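Local atomic coordinates of Atp-dependent DNA ligase (Psychromonas sp., PDB entry 4D05), a protein that seals nicks in the backbone of double-stranded DNA, using ATP to adenylate itself before activating the 5'-phosphate end. Residues K176-A181 against T234-G239; E208-K213 against N242-R247; I54-T59 against T119-P124; D28-Y33 against Q71-V76; P226-S231 against V252-I257. All coordinates share one frame; numbering follows the deposited sequence.

How the interactions relate
Interactions 3 and 4 belong to the adenylation domain, and interactions 1, 2 and 5 to the OB-like domain, all reaching its one sheet. Interaction 4 lies nearest the nucleotide: it holds Arg31 of the AMP pocket, and the Asp28 side chain is about 5 Å from AMP. Interaction 3 lies farther out, about 20 Å away centre to centre. Interaction 1 lies at the start of strand 179-190, its Glu179 side chain about 9 Å from AMP. It touches both OB neighbours: Thr238 and Gly239 probably bond to Arg247 of interaction 2, and Thr234 to Val252 and Arg253 of interaction 5. The nearest atoms of interactions 1 and 4 are about 7 Å apart, across the domains.

Interaction 1 (K176-A181 against T234-G239); sequences KKFEDA and TYRFTG
Residues 179-181 and 234-237 are neighbouring antiparallel strands in the sheet of the OB fold. Glu179 with Phe237 and Ala181 with Tyr235 are hydrogen-bonded pairs, each exchanging two backbone bonds; Asp180 and Arg236 form the non-hydrogen-bonded pair between them. From this position Arg236 builds outward. Its CB lies 3.3 Å from Asp180 OD1, and CG, anti to the backbone N, touches both that oxygen and Phe178 CD1. The extended start of the chain lays CD over the Phe178 ring in CH-pi contact; the bend at chi3 (-59°) then sets NE above Phe178 CE1, where it also gives Asp180 OD1 a weak, salt-bridging hydrogen bond of 3.3 Å. CZ ends in a cation-pi stack, guanidinium and ring only 9° from parallel. Arginine suits, offering a flat face to the ring and an edge N-H to the carboxylate. On the other side of the sheet Glu179 CB covers a face of the Phe237 ring, and Glu179 OE2 accepts a 3.0 Å bond from Gly239 N, which approaches from above the carboxylate plane.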
# COMPACT_ATOMS: atom_id res chain seq x y z
N LYS A 176 -0.17 7.12 0.04
CA LYS A 176 -1.38 7.03 -0.78
C LYS A 176 -2.11 8.35 -0.61
O LYS A 176 -1.82 9.12 0.32
CB LYS A 176 -2.26 5.84 -0.35
CG LYS A 176 -1.62 4.49 -0.69
CD LYS A 176 -2.50 3.30 -0.37
CE LYS A 176 -3.57 3.12 -1.44
NZ LYS A 176 -4.20 1.74 -1.40
N LYS A 177 -3.04 8.63 -1.50
CA LYS A 177 -3.81 9.87 -1.38
C LYS A 177 -4.61 9.95 -0.12
O LYS A 177 -4.78 11.04 0.46
CB LYS A 177 -4.71 10.06 -2.59
CG LYS A 177 -3.93 10.67 -3.75
CD LYS A 177 -4.75 11.52 -4.61
CE LYS A 177 -3.89 12.08 -5.75
NZ LYS A 177 -4.78 12.71 -6.75
N PHE A 178 -5.09 8.80 0.33
CA PHE A 178 -5.83 8.76 1.55
C PHE A 178 -5.79 7.38 2.20
O PHE A 178 -5.32 6.38 1.63
CB PHE A 178 -7.29 9.15 1.29
CG PHE A 178 -7.95 8.31 0.27
CD1 PHE A 178 -8.47 7.07 0.62
CD2 PHE A 178 -8.05 8.74 -1.05
CE1 PHE A 178 -9.10 6.27 -0.34
CE2 PHE A 178 -8.66 7.95 -2.01
CZ PHE A 178 -9.18 6.70 -1.65
N GLU A 179 -6.30 7.38 3.43
CA GLU A 179 -6.49 6.23 4.29
C GLU A 179 -8.00 6.11 4.59
O GLU A 179 -8.72 7.11 4.58
CB GLU A 179 -5.74 6.45 5.63
CG GLU A 179 -4.21 6.73 5.51
CD GLU A 179 -3.57 7.09 6.87
OE1 GLU A 179 -3.61 6.22 7.79
OE2 GLU A 179 -3.06 8.25 7.04
N ASP A 180 -8.48 4.88 4.75
CA ASP A 180 -9.85 4.60 5.18
C ASP A 180 -9.80 3.86 6.54
O ASP A 180 -8.80 3.20 6.86
CB ASP A 180 -10.61 3.76 4.13
CG ASP A 180 -11.09 4.59 2.92
OD1 ASP A 180 -10.89 5.83 2.89
OD2 ASP A 180 -11.70 4.00 1.99
N ALA A 181 -10.85 3.98 7.35
CA ALA A 181 -10.95 3.21 8.58
C ALA A 181 -12.42 3.20 9.00
O ALA A 181 -13.25 3.87 8.36
CB ALA A 181 -10.13 3.84 9.62
N THR A 234 -17.46 3.60 7.25
CA THR A 234 -16.09 3.83 6.84
C THR A 234 -15.92 5.31 6.58
O THR A 234 -16.78 5.94 5.94
CB THR A 234 -15.77 3.06 5.56
OG1 THR A 234 -15.78 1.66 5.85
CG2 THR A 234 -14.39 3.45 5.04
N TYR A 235 -14.82 5.86 7.09
CA TYR A 235 -14.46 7.24 6.83
C TYR A 235 -13.09 7.27 6.18
O TYR A 235 -12.34 6.30 6.27
CB TYR A 235 -14.49 8.08 8.10
CG TYR A 235 -13.49 7.67 9.14
CD1 TYR A 235 -13.78 6.67 10.05
CD2 TYR A 235 -12.27 8.30 9.23
CE1 TYR A 235 -12.86 6.28 11.03
CE2 TYR A 235 -11.34 7.94 10.19
CZ TYR A 235 -11.63 6.92 11.08
OH TYR A 235 -10.69 6.57 12.05
N ARG A 236 -12.81 8.39 5.52
CA ARG A 236 -11.59 8.59 4.78
C ARG A 236 -10.85 9.74 5.43
O ARG A 236 -11.48 10.66 5.97
CB ARG A 236 -11.97 8.89 3.33
CG ARG A 236 -10.80 9.16 2.42
CD ARG A 236 -11.25 9.22 1.00
NE ARG A 236 -11.89 7.98 0.57
CZ ARG A 236 -12.41 7.81 -0.65
NH1 ARG A 236 -12.37 8.79 -1.56
NH2 ARG A 236 -12.98 6.66 -0.97
N PHE A 237 -9.52 9.68 5.45
CA PHE A 237 -8.74 10.69 6.14
C PHE A 237 -7.29 10.64 5.67
O PHE A 237 -6.92 9.76 4.92
CB PHE A 237 -8.80 10.46 7.66
CG PHE A 237 -8.06 9.23 8.11
CD1 PHE A 237 -8.62 7.98 7.96
CD2 PHE A 237 -6.80 9.32 8.70
CE1 PHE A 237 -7.94 6.84 8.38
CE2 PHE A 237 -6.12 8.17 9.14
CZ PHE A 237 -6.71 6.93 8.97
N THR A 238 -6.47 11.54 6.15
CA THR A 238 -5.03 11.37 5.94
C THR A 238 -4.24 11.95 7.12
O THR A 238 -4.26 13.16 7.35
CB THR A 238 -4.59 11.92 4.57
OG1 THR A 238 -3.20 11.63 4.41
CG2 THR A 238 -4.80 13.42 4.48
N GLY A 239 -3.61 11.08 7.89
CA GLY A 239 -2.86 11.49 9.07
C GLY A 239 -3.74 11.91 10.24
O GLY A 239 -4.95 11.74 10.20
O HOH W 1 -2.94 9.00 3.22

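Interaction 2 (E208-K213 against N242-R247); sequences EGVTFK and NNNIPR
At one margin of the OB-like domain, the loop between strands 232-237 and 250-256 packs against the edge strand 211-214 and the turn leading into it. The two backbones run nearly at right angles, so side chains interlock as separate knobs. Pro246 is the broad one: its CD and CG lie across one face of the Phe212 ring, CD standing 3.9 Å from the centroid in a CH-pi contact. Proline suits the spot, since its rigid ring holds the CD and CG hydrogens against the aromatic face. Phe212 also packs edge-to-face with Tyr235. Beside the ring, Ile245 splits its branches: CG2 fits against Phe212 CB at 3.7 Å, while CG1 reaches the other way to Val210 CG1 at 4.0 Å. The second Val210 branch, CG2, fills the step over the carbonyl O of Asn244 at 3.6 Å. Beyond this apolar row the contact turns polar. A water donates to both Glu208 OE2 and Asn244 O, and Lys240 pairs with Glu208 OE2 and Asn244 OD1. With the carboxylate and amide planes 74° apart, Asn244 ND2 bonds in its own amide plane and meets Glu208 OE1 from above the carboxylate at 2.8 Å.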
# COMPACT_ATOMS: atom_id res chain seq x y z
N GLU A 208 -9.81 3.51 17.65
CA GLU A 208 -8.80 3.93 18.63
C GLU A 208 -9.41 4.63 19.84
O GLU A 208 -8.67 5.06 20.73
CB GLU A 208 -7.80 4.89 18.00
CG GLU A 208 -6.82 4.30 17.02
CD GLU A 208 -5.85 5.38 16.54
OE1 GLU A 208 -4.88 5.68 17.26
OE2 GLU A 208 -6.09 5.97 15.49
N GLY A 209 -10.74 4.76 19.85
CA GLY A 209 -11.45 5.36 20.97
C GLY A 209 -11.57 6.88 20.89
O GLY A 209 -11.87 7.54 21.90
N VAL A 210 -11.32 7.43 19.69
CA VAL A 210 -11.43 8.86 19.50
C VAL A 210 -12.80 9.23 18.94
O VAL A 210 -13.28 8.63 17.97
CB VAL A 210 -10.34 9.37 18.55
CG1 VAL A 210 -10.51 10.85 18.29
CG2 VAL A 210 -8.96 9.04 19.12
N THR A 211 -13.45 10.19 19.59
CA THR A 211 -14.73 10.71 19.12
C THR A 211 -14.48 12.02 18.36
O THR A 211 -13.77 12.92 18.83
CB THR A 211 -15.70 10.95 20.29
OG1 THR A 211 -15.98 9.71 20.91
CG2 THR A 211 -17.01 11.56 19.83
N PHE A 212 -15.09 12.13 17.19
CA PHE A 212 -14.89 13.32 16.34
C PHE A 212 -16.03 13.52 15.39
O PHE A 212 -16.85 12.62 15.16
CB PHE A 212 -13.55 13.26 15.57
CG PHE A 212 -13.44 12.10 14.63
CD1 PHE A 212 -13.08 10.85 15.12
CD2 PHE A 212 -13.69 12.26 13.27
CE1 PHE A 212 -12.98 9.75 14.24
CE2 PHE A 212 -13.57 11.20 12.39
CZ PHE A 212 -13.22 9.93 12.88
N LYS A 213 -16.07 14.74 14.85
CA LYS A 213 -17.13 15.16 13.92
C LYS A 213 -16.75 14.88 12.47
O LYS A 213 -15.64 15.15 12.05
CB LYS A 213 -17.36 16.66 14.09
CG LYS A 213 -18.39 17.25 13.19
CD LYS A 213 -18.61 18.72 13.47
CE LYS A 213 -17.57 19.59 12.78
NZ LYS A 213 -18.02 21.01 12.88
N ASN A 242 -4.37 17.34 16.05
CA ASN A 242 -4.26 17.36 17.50
C ASN A 242 -5.22 16.35 18.09
O ASN A 242 -6.26 16.03 17.48
CB ASN A 242 -4.57 18.75 18.08
CG ASN A 242 -3.59 19.79 17.64
OD1 ASN A 242 -2.52 19.93 18.23
ND2 ASN A 242 -3.94 20.53 16.58
N ASN A 243 -4.85 15.82 19.24
CA ASN A 243 -5.74 14.94 19.99
C ASN A 243 -6.02 13.61 19.28
O ASN A 243 -7.04 12.95 19.57
CB ASN A 243 -7.09 15.65 20.26
CG ASN A 243 -6.92 17.07 20.82
OD1 ASN A 243 -7.51 18.05 20.33
ND2 ASN A 243 -6.15 17.17 21.86
N ASN A 244 -5.10 13.21 18.37
CA ASN A 244 -5.23 11.97 17.61
C ASN A 244 -6.52 11.86 16.79
O ASN A 244 -7.06 10.77 16.58
CB ASN A 244 -5.13 10.74 18.52
CG ASN A 244 -4.76 9.49 17.75
OD1 ASN A 244 -4.15 9.57 16.68
ND2 ASN A 244 -5.17 8.33 18.26
N ILE A 245 -7.00 13.00 16.31
CA ILE A 245 -8.19 13.01 15.49
C ILE A 245 -7.81 12.78 14.02
O ILE A 245 -6.89 13.44 13.51
CB ILE A 245 -8.95 14.31 15.65
CG1 ILE A 245 -9.38 14.47 17.11
CG2 ILE A 245 -10.13 14.32 14.70
CD1 ILE A 245 -9.90 15.86 17.50
N PRO A 246 -8.49 11.85 13.33
CA PRO A 246 -8.18 11.72 11.89
C PRO A 246 -8.37 13.04 11.14
O PRO A 246 -9.37 13.74 11.30
CB PRO A 246 -9.20 10.67 11.40
CG PRO A 246 -9.49 9.85 12.66
CD PRO A 246 -9.48 10.88 13.78
N ARG A 247 -7.37 13.37 10.33
CA ARG A 247 -7.32 14.65 9.66
C ARG A 247 -8.06 14.62 8.32
O ARG A 247 -7.97 13.66 7.56
CB ARG A 247 -5.84 15.05 9.48
CG ARG A 247 -5.56 16.53 9.42
CD ARG A 247 -4.01 16.82 9.47
NE ARG A 247 -3.32 15.97 8.51
CZ ARG A 247 -2.07 15.55 8.61
NH1 ARG A 247 -1.30 15.88 9.65
NH2 ARG A 247 -1.59 14.77 7.64
O HOH W 2 -7.72 8.17 15.61

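Interaction 3 (I54-T59 against T119-P124); sequences IASFPT and TDTNSP
The Phe57 ring is the flat group here, and one of its faces lies on Ile54 CA, which stands 3.9 Å above the ring plane and over its centre. The ring also packs edge-to-face with Trp34 and touches Leu126 of strand 126-128. That position follows from the type I beta turn of Ile54 to Phe57, closed by the bond from Phe57 N to Ile54 O (3.0 Å). With the phenylalanine folded back on its own turn, smaller side chains are left to meet residues 119-124. In the adenylation domain, this turn and the Pro58 that follows it pack against the C-terminal end of helix 107-121. Asn122 leaves the helix with positive phi, a conformation asparagine tolerates well. Thr121 carries the contact by dividing its two branches. Its methyl CG2, anti to the backbone N, presses on Ser56 OG at a tight 3.2 Å, while OG1 lies 3.5 Å from Pro58 CD and donates its hydrogen back to Leu117 O of its own helix. An alanine here would probably loosen the joint, since both the methyl against Ser56 and the hydroxyl beside Pro58 would be gone. Ser56 OG occupies the crowded position between its backbone N and carbonyl carbon (chi1 68°), which also brings it to Ser123 CB at 3.4 Å. The Ser123 hydroxyl itself accepts from Tyr125 N.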
# COMPACT_ATOMS: atom_id res chain seq x y z
N ILE A 54 11.09 -19.49 -12.50
CA ILE A 54 12.17 -19.13 -11.57
C ILE A 54 13.55 -19.61 -12.03
O ILE A 54 14.55 -19.28 -11.41
CB ILE A 54 11.91 -19.72 -10.19
CG1 ILE A 54 11.92 -21.25 -10.25
CG2 ILE A 54 10.59 -19.14 -9.57
CD1 ILE A 54 11.90 -21.94 -8.87
N ALA A 55 13.61 -20.39 -13.11
CA ALA A 55 14.86 -21.06 -13.49
C ALA A 55 16.08 -20.16 -13.64
O ALA A 55 17.20 -20.57 -13.31
CB ALA A 55 14.65 -21.84 -14.77
N SER A 56 15.87 -18.95 -14.15
CA SER A 56 16.97 -18.04 -14.41
C SER A 56 17.39 -17.21 -13.19
O SER A 56 18.41 -16.52 -13.22
CB SER A 56 16.54 -17.07 -15.51
OG SER A 56 15.51 -16.22 -14.97
N PHE A 57 16.58 -17.21 -12.15
CA PHE A 57 16.77 -16.29 -11.03
C PHE A 57 18.11 -16.53 -10.35
O PHE A 57 18.56 -17.68 -10.22
CB PHE A 57 15.67 -16.45 -9.96
CG PHE A 57 14.30 -15.91 -10.36
CD1 PHE A 57 14.01 -15.49 -11.66
CD2 PHE A 57 13.32 -15.84 -9.41
CE1 PHE A 57 12.73 -15.03 -11.99
CE2 PHE A 57 12.05 -15.40 -9.69
CZ PHE A 57 11.74 -14.97 -10.99
N PRO A 58 18.77 -15.47 -9.90
CA PRO A 58 19.99 -15.59 -9.11
C PRO A 58 19.66 -16.12 -7.70
O PRO A 58 18.50 -16.12 -7.32
CB PRO A 58 20.49 -14.15 -9.03
CG PRO A 58 19.26 -13.33 -9.08
CD PRO A 58 18.34 -14.07 -10.04
N THR A 59 20.66 -16.59 -6.97
CA THR A 59 20.40 -17.16 -5.66
C THR A 59 20.39 -16.10 -4.56
O THR A 59 20.09 -16.38 -3.41
CB THR A 59 21.33 -18.35 -5.33
OG1 THR A 59 22.67 -17.99 -5.60
CG2 THR A 59 20.97 -19.56 -6.21
N THR A 119 19.38 -7.15 -15.03
CA THR A 119 19.97 -7.08 -16.38
C THR A 119 20.67 -8.39 -16.76
O THR A 119 20.49 -8.93 -17.89
CB THR A 119 20.92 -5.86 -16.50
OG1 THR A 119 20.18 -4.65 -16.24
CG2 THR A 119 21.48 -5.77 -17.91
N ASP A 120 21.41 -8.95 -15.82
CA ASP A 120 22.17 -10.20 -16.05
C ASP A 120 21.24 -11.40 -16.23
O ASP A 120 21.47 -12.26 -17.04
CB ASP A 120 23.13 -10.47 -14.88
CG ASP A 120 24.35 -9.53 -14.88
OD1 ASP A 120 24.52 -8.75 -15.85
OD2 ASP A 120 25.13 -9.57 -13.91
N THR A 121 20.18 -11.46 -15.45
CA THR A 121 19.22 -12.53 -15.56
C THR A 121 18.49 -12.48 -16.92
O THR A 121 18.26 -13.51 -17.54
CB THR A 121 18.20 -12.44 -14.38
OG1 THR A 121 18.89 -12.58 -13.14
CG2 THR A 121 17.14 -13.50 -14.49
N ASN A 122 18.15 -11.27 -17.37
CA ASN A 122 17.55 -11.03 -18.69
C ASN A 122 16.34 -11.90 -18.93
O ASN A 122 16.20 -12.53 -19.98
CB ASN A 122 18.59 -11.25 -19.80
CG ASN A 122 18.16 -10.63 -21.13
OD1 ASN A 122 17.48 -9.61 -21.16
ND2 ASN A 122 18.54 -11.26 -22.21
N SER A 123 15.44 -11.94 -17.95
CA SER A 123 14.23 -12.75 -18.06
C SER A 123 12.99 -11.88 -18.06
O SER A 123 12.94 -10.89 -17.31
CB SER A 123 14.16 -13.71 -16.89
OG SER A 123 12.93 -14.35 -16.82
N PRO A 124 11.98 -12.24 -18.87
CA PRO A 124 10.71 -11.51 -18.76
C PRO A 124 10.09 -11.60 -17.37
O PRO A 124 9.30 -10.72 -17.00
CB PRO A 124 9.82 -12.22 -19.79
CG PRO A 124 10.36 -13.61 -19.86
CD PRO A 124 11.85 -13.41 -19.76

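Interaction 4 (D28-Y33 against Q71-V76); sequences DGIRAY and QQFETV. With SO4 (sulfate ion), chain C.
Phe73 makes the close part of this contact, its CG anti to the backbone N so that the ring reaches across to residues 28-30. Two backbone oxygens lie in the ring plane at its edge: Asp28 O, and Gly29 O at 3.4 Å from Phe73 CE1, where the slightly positive ring hydrogens suit them. Ile30 CD1 adds an apolar touch to the same CE1 at 3.8 Å. The Asp28 carboxylate lies only 7° from parallel to the ring, with OD2 3.5 Å from Phe73 CB. Gly29 CA touches Val76 CG1 loosely, at 4.2 Å. A serine in place of Phe73 would probably leave Ile30 and the aspartate with far less to pack on. The other side is looser and wetter. A water bridges Asp28 O and Gln72 N, and a sulfate, probably from the crystallisation liquor, takes bonds from Phe73 N (2.9 Å) and Glu74 N at the helix start, where the helix dipole would favour an anion. Asp28 and Gly29 belong to the KxDG motif, whose lysine, Lys26, lines the AMP pocket. Helix 73-80 thus abuts the start of strand 30-34, which pairs with strand 62-67 and carries Arg31 to AMP.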
# COMPACT_ATOMS: atom_id res chain seq x y z
N ASP A 28 0.00 -3.02 -6.56
CA ASP A 28 -1.05 -3.82 -5.94
C ASP A 28 -0.94 -5.24 -6.50
O ASP A 28 -1.63 -5.63 -7.44
CB ASP A 28 -2.41 -3.24 -6.29
CG ASP A 28 -3.54 -3.83 -5.46
OD1 ASP A 28 -3.34 -4.41 -4.38
OD2 ASP A 28 -4.69 -3.63 -5.88
N GLY A 29 -0.05 -6.00 -5.89
CA GLY A 29 0.16 -7.40 -6.26
C GLY A 29 0.18 -8.30 -5.05
O GLY A 29 -0.42 -8.01 -4.02
N ILE A 30 0.89 -9.43 -5.19
CA ILE A 30 1.05 -10.37 -4.12
C ILE A 30 2.52 -10.38 -3.73
O ILE A 30 3.37 -10.68 -4.57
CB ILE A 30 0.62 -11.79 -4.56
CG1 ILE A 30 -0.90 -11.83 -4.77
CG2 ILE A 30 1.03 -12.84 -3.54
CD1 ILE A 30 -1.71 -11.65 -3.50
N ARG A 31 2.81 -10.05 -2.47
CA ARG A 31 4.19 -10.01 -2.05
C ARG A 31 4.80 -11.40 -2.06
O ARG A 31 4.15 -12.37 -1.68
CB ARG A 31 4.29 -9.45 -0.64
CG ARG A 31 5.72 -9.14 -0.27
CD ARG A 31 5.85 -8.43 1.05
NE ARG A 31 7.25 -8.20 1.36
CZ ARG A 31 7.72 -7.15 2.02
NH1 ARG A 31 6.91 -6.24 2.49
NH2 ARG A 31 9.00 -7.05 2.22
N ALA A 32 6.06 -11.50 -2.48
CA ALA A 32 6.78 -12.76 -2.47
C ALA A 32 8.22 -12.52 -2.03
O ALA A 32 8.84 -11.53 -2.42
CB ALA A 32 6.75 -13.43 -3.84
N TYR A 33 8.73 -13.44 -1.22
CA TYR A 33 10.11 -13.45 -0.80
C TYR A 33 10.79 -14.61 -1.50
O TYR A 33 10.38 -15.77 -1.38
CB TYR A 33 10.16 -13.64 0.71
CG TYR A 33 11.53 -13.85 1.29
CD1 TYR A 33 12.35 -12.81 1.52
CD2 TYR A 33 11.96 -15.11 1.65
CE1 TYR A 33 13.62 -13.00 2.09
CE2 TYR A 33 13.21 -15.31 2.21
CZ TYR A 33 14.04 -14.26 2.40
OH TYR A 33 15.29 -14.42 2.95
N GLN A 71 -4.28 -2.51 -11.93
CA GLN A 71 -5.68 -2.96 -11.92
C GLN A 71 -5.84 -4.38 -12.40
O GLN A 71 -6.80 -4.70 -13.09
CB GLN A 71 -6.57 -2.01 -12.74
CG GLN A 71 -6.60 -0.59 -12.26
CD GLN A 71 -7.16 -0.44 -10.87
OE1 GLN A 71 -8.22 -0.97 -10.55
NE2 GLN A 71 -6.44 0.28 -10.02
N GLN A 72 -4.87 -5.23 -12.04
CA GLN A 72 -4.99 -6.68 -12.28
C GLN A 72 -4.69 -7.47 -11.02
O GLN A 72 -4.10 -8.58 -11.08
CB GLN A 72 -4.09 -7.14 -13.41
CG GLN A 72 -4.52 -6.62 -14.76
CD GLN A 72 -5.76 -7.28 -15.22
OE1 GLN A 72 -6.76 -6.64 -15.54
NE2 GLN A 72 -5.72 -8.59 -15.27
N PHE A 73 -5.09 -6.92 -9.89
CA PHE A 73 -4.84 -7.62 -8.65
C PHE A 73 -5.57 -8.96 -8.54
O PHE A 73 -4.95 -9.97 -8.17
CB PHE A 73 -5.19 -6.77 -7.41
CG PHE A 73 -5.10 -7.55 -6.17
CD1 PHE A 73 -3.87 -7.82 -5.59
CD2 PHE A 73 -6.23 -8.13 -5.62
CE1 PHE A 73 -3.77 -8.61 -4.45
CE2 PHE A 73 -6.13 -8.92 -4.50
CZ PHE A 73 -4.90 -9.17 -3.91
N GLU A 74 -6.88 -8.99 -8.75
CA GLU A 74 -7.58 -10.26 -8.58
C GLU A 74 -7.01 -11.32 -9.53
O GLU A 74 -6.97 -12.50 -9.19
CB GLU A 74 -9.09 -10.13 -8.73
CG GLU A 74 -9.73 -9.28 -7.64
CD GLU A 74 -9.54 -9.78 -6.19
OE1 GLU A 74 -9.34 -10.99 -5.96
OE2 GLU A 74 -9.66 -8.96 -5.26
N THR A 75 -6.61 -10.92 -10.73
CA THR A 75 -6.02 -11.88 -11.65
C THR A 75 -4.74 -12.48 -11.10
O THR A 75 -4.58 -13.70 -11.04
CB THR A 75 -5.74 -11.26 -12.98
OG1 THR A 75 -6.98 -10.76 -13.52
CG2 THR A 75 -5.13 -12.29 -13.91
N VAL A 76 -3.80 -11.62 -10.67
CA VAL A 76 -2.54 -12.17 -10.15
C VAL A 76 -2.73 -12.97 -8.86
O VAL A 76 -2.12 -14.03 -8.68
CB VAL A 76 -1.43 -11.08 -10.02
CG1 VAL A 76 -1.67 -10.13 -8.87
CG2 VAL A 76 -0.06 -11.75 -9.89
S SO4 C . -8.33 -5.20 -9.37
O1 SO4 C . -9.23 -4.50 -10.34
O2 SO4 C . -6.94 -4.69 -9.51
O3 SO4 C . -8.87 -4.90 -8.03
O4 SO4 C . -8.48 -6.66 -9.59
O HOH W 3 -2.44 -5.30 -10.01

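Interaction 5 (P226-S231 against V252-I257); sequences PPPIGS and VRIRVI. With SO4 (sulfate ion), chain D.
Apolar contacts join the proline-rich loop to the last strand. Ile254 CD1 reaches both rings, 3.9 Å from Pro227 CB and equally far from Pro228 CD, while Ile257 CG2 touches Pro228 CG more loosely at 4.2 Å. Rigid prolines suit a loop offering fixed CH2 surfaces to branched side chains. Polar bonds shape the loop from within: the type II turn from Pro228 to Ser231 needs Gly230 at positive phi, and Pro228 O accepts from both Ser231 N and Ser231 OG (2.8 Å). Hydrogen bonds to a sulfate, probably from the crystallisation liquor, lie away from the prolines. The Arg253 and Arg255 guanidinium groups partly overlap, face over face but offset, Arg255 NE 3.2 Å above the Arg253 plane, and the sulfate would balance their charges. Arg255 NH2 gives sulfate O2 a nearly straight 2.9 Å hydrogen bond, and Arg253 NH1 and Arg255 NE share O3. Arg255 NH1 bonds to Thr234 OG1. Two classic beta bulges, Val252-Arg253 against Thr234 and Arg255-Val256 against Leu232, interrupt strand 250-256, outermost in the OB-like sheet.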
# COMPACT_ATOMS: atom_id res chain seq x y z
N PRO A 226 -30.00 10.06 7.11
CA PRO A 226 -28.65 9.84 7.60
C PRO A 226 -28.37 8.37 7.97
O PRO A 226 -29.29 7.54 8.11
CB PRO A 226 -28.60 10.72 8.85
CG PRO A 226 -29.97 10.68 9.36
CD PRO A 226 -30.83 10.75 8.11
N PRO A 227 -27.08 8.04 8.10
CA PRO A 227 -26.72 6.71 8.60
C PRO A 227 -27.34 6.51 9.98
O PRO A 227 -27.32 7.44 10.80
CB PRO A 227 -25.20 6.77 8.74
CG PRO A 227 -24.78 7.97 8.01
CD PRO A 227 -25.91 8.89 7.86
N PRO A 228 -27.85 5.31 10.25
CA PRO A 228 -28.43 5.05 11.57
C PRO A 228 -27.41 5.25 12.69
O PRO A 228 -26.23 4.87 12.54
CB PRO A 228 -28.83 3.57 11.50
CG PRO A 228 -28.99 3.29 10.03
CD PRO A 228 -27.93 4.13 9.37
N ILE A 229 -27.85 5.77 13.83
CA ILE A 229 -26.97 5.81 14.98
C ILE A 229 -26.71 4.37 15.36
O ILE A 229 -27.62 3.52 15.28
CB ILE A 229 -27.60 6.62 16.13
CG1 ILE A 229 -27.73 8.10 15.71
CG2 ILE A 229 -26.77 6.47 17.39
CD1 ILE A 229 -28.58 8.95 16.67
N GLY A 230 -25.45 4.07 15.67
CA GLY A 230 -25.03 2.73 16.02
C GLY A 230 -24.37 2.01 14.87
O GLY A 230 -23.73 0.96 15.10
N SER A 231 -24.52 2.53 13.64
CA SER A 231 -23.97 1.85 12.50
C SER A 231 -22.45 1.98 12.45
O SER A 231 -21.86 2.94 12.99
CB SER A 231 -24.60 2.34 11.20
OG SER A 231 -24.33 3.70 10.92
N VAL A 252 -17.53 7.96 3.99
CA VAL A 252 -17.53 7.11 2.80
C VAL A 252 -18.86 6.38 2.68
O VAL A 252 -19.66 6.71 1.81
CB VAL A 252 -16.37 6.12 2.79
CG1 VAL A 252 -16.33 5.35 1.48
CG2 VAL A 252 -15.07 6.88 2.91
N ARG A 253 -19.12 5.39 3.54
CA ARG A 253 -20.31 4.56 3.41
C ARG A 253 -20.54 3.72 4.64
O ARG A 253 -19.64 3.54 5.47
CB ARG A 253 -20.19 3.63 2.19
CG ARG A 253 -19.16 2.54 2.37
CD ARG A 253 -18.82 1.92 1.03
NE ARG A 253 -17.80 0.88 1.05
CZ ARG A 253 -18.03 -0.42 1.25
NH1 ARG A 253 -19.26 -0.87 1.46
NH2 ARG A 253 -17.00 -1.27 1.22
N ILE A 254 -21.78 3.26 4.78
CA ILE A 254 -22.16 2.33 5.83
C ILE A 254 -21.66 0.93 5.53
O ILE A 254 -21.78 0.44 4.40
CB ILE A 254 -23.70 2.30 5.93
CG1 ILE A 254 -24.22 3.69 6.32
CG2 ILE A 254 -24.15 1.23 6.91
CD1 ILE A 254 -25.72 3.85 6.17
N ARG A 255 -21.14 0.27 6.56
CA ARG A 255 -20.71 -1.12 6.48
C ARG A 255 -21.66 -2.09 7.16
O ARG A 255 -22.00 -3.13 6.60
CB ARG A 255 -19.35 -1.28 7.12
CG ARG A 255 -18.27 -0.35 6.53
CD ARG A 255 -18.15 -0.47 5.02
NE ARG A 255 -17.57 -1.74 4.60
CZ ARG A 255 -16.27 -1.96 4.41
NH1 ARG A 255 -15.38 -0.99 4.62
NH2 ARG A 255 -15.86 -3.14 3.98
N VAL A 256 -22.05 -1.77 8.39
CA VAL A 256 -22.89 -2.65 9.17
C VAL A 256 -23.88 -1.80 9.96
O VAL A 256 -23.50 -0.80 10.58
CB VAL A 256 -22.07 -3.49 10.19
CG1 VAL A 256 -23.00 -4.39 11.00
CG2 VAL A 256 -20.97 -4.33 9.51
N ILE A 257 -25.14 -2.20 9.98
CA ILE A 257 -26.11 -1.55 10.89
C ILE A 257 -26.20 -2.32 12.20
O ILE A 257 -26.41 -3.54 12.24
CB ILE A 257 -27.45 -1.53 10.25
CG1 ILE A 257 -27.32 -0.86 8.91
CG2 ILE A 257 -28.47 -0.71 11.07
CD1 ILE A 257 -28.38 -1.28 8.01
S SO4 D . -18.71 -4.68 2.31
O1 SO4 D . -18.05 -4.26 1.06
O2 SO4 D . -17.71 -5.28 3.22
O3 SO4 D . -19.37 -3.58 3.06
O4 SO4 D . -19.74 -5.70 2.01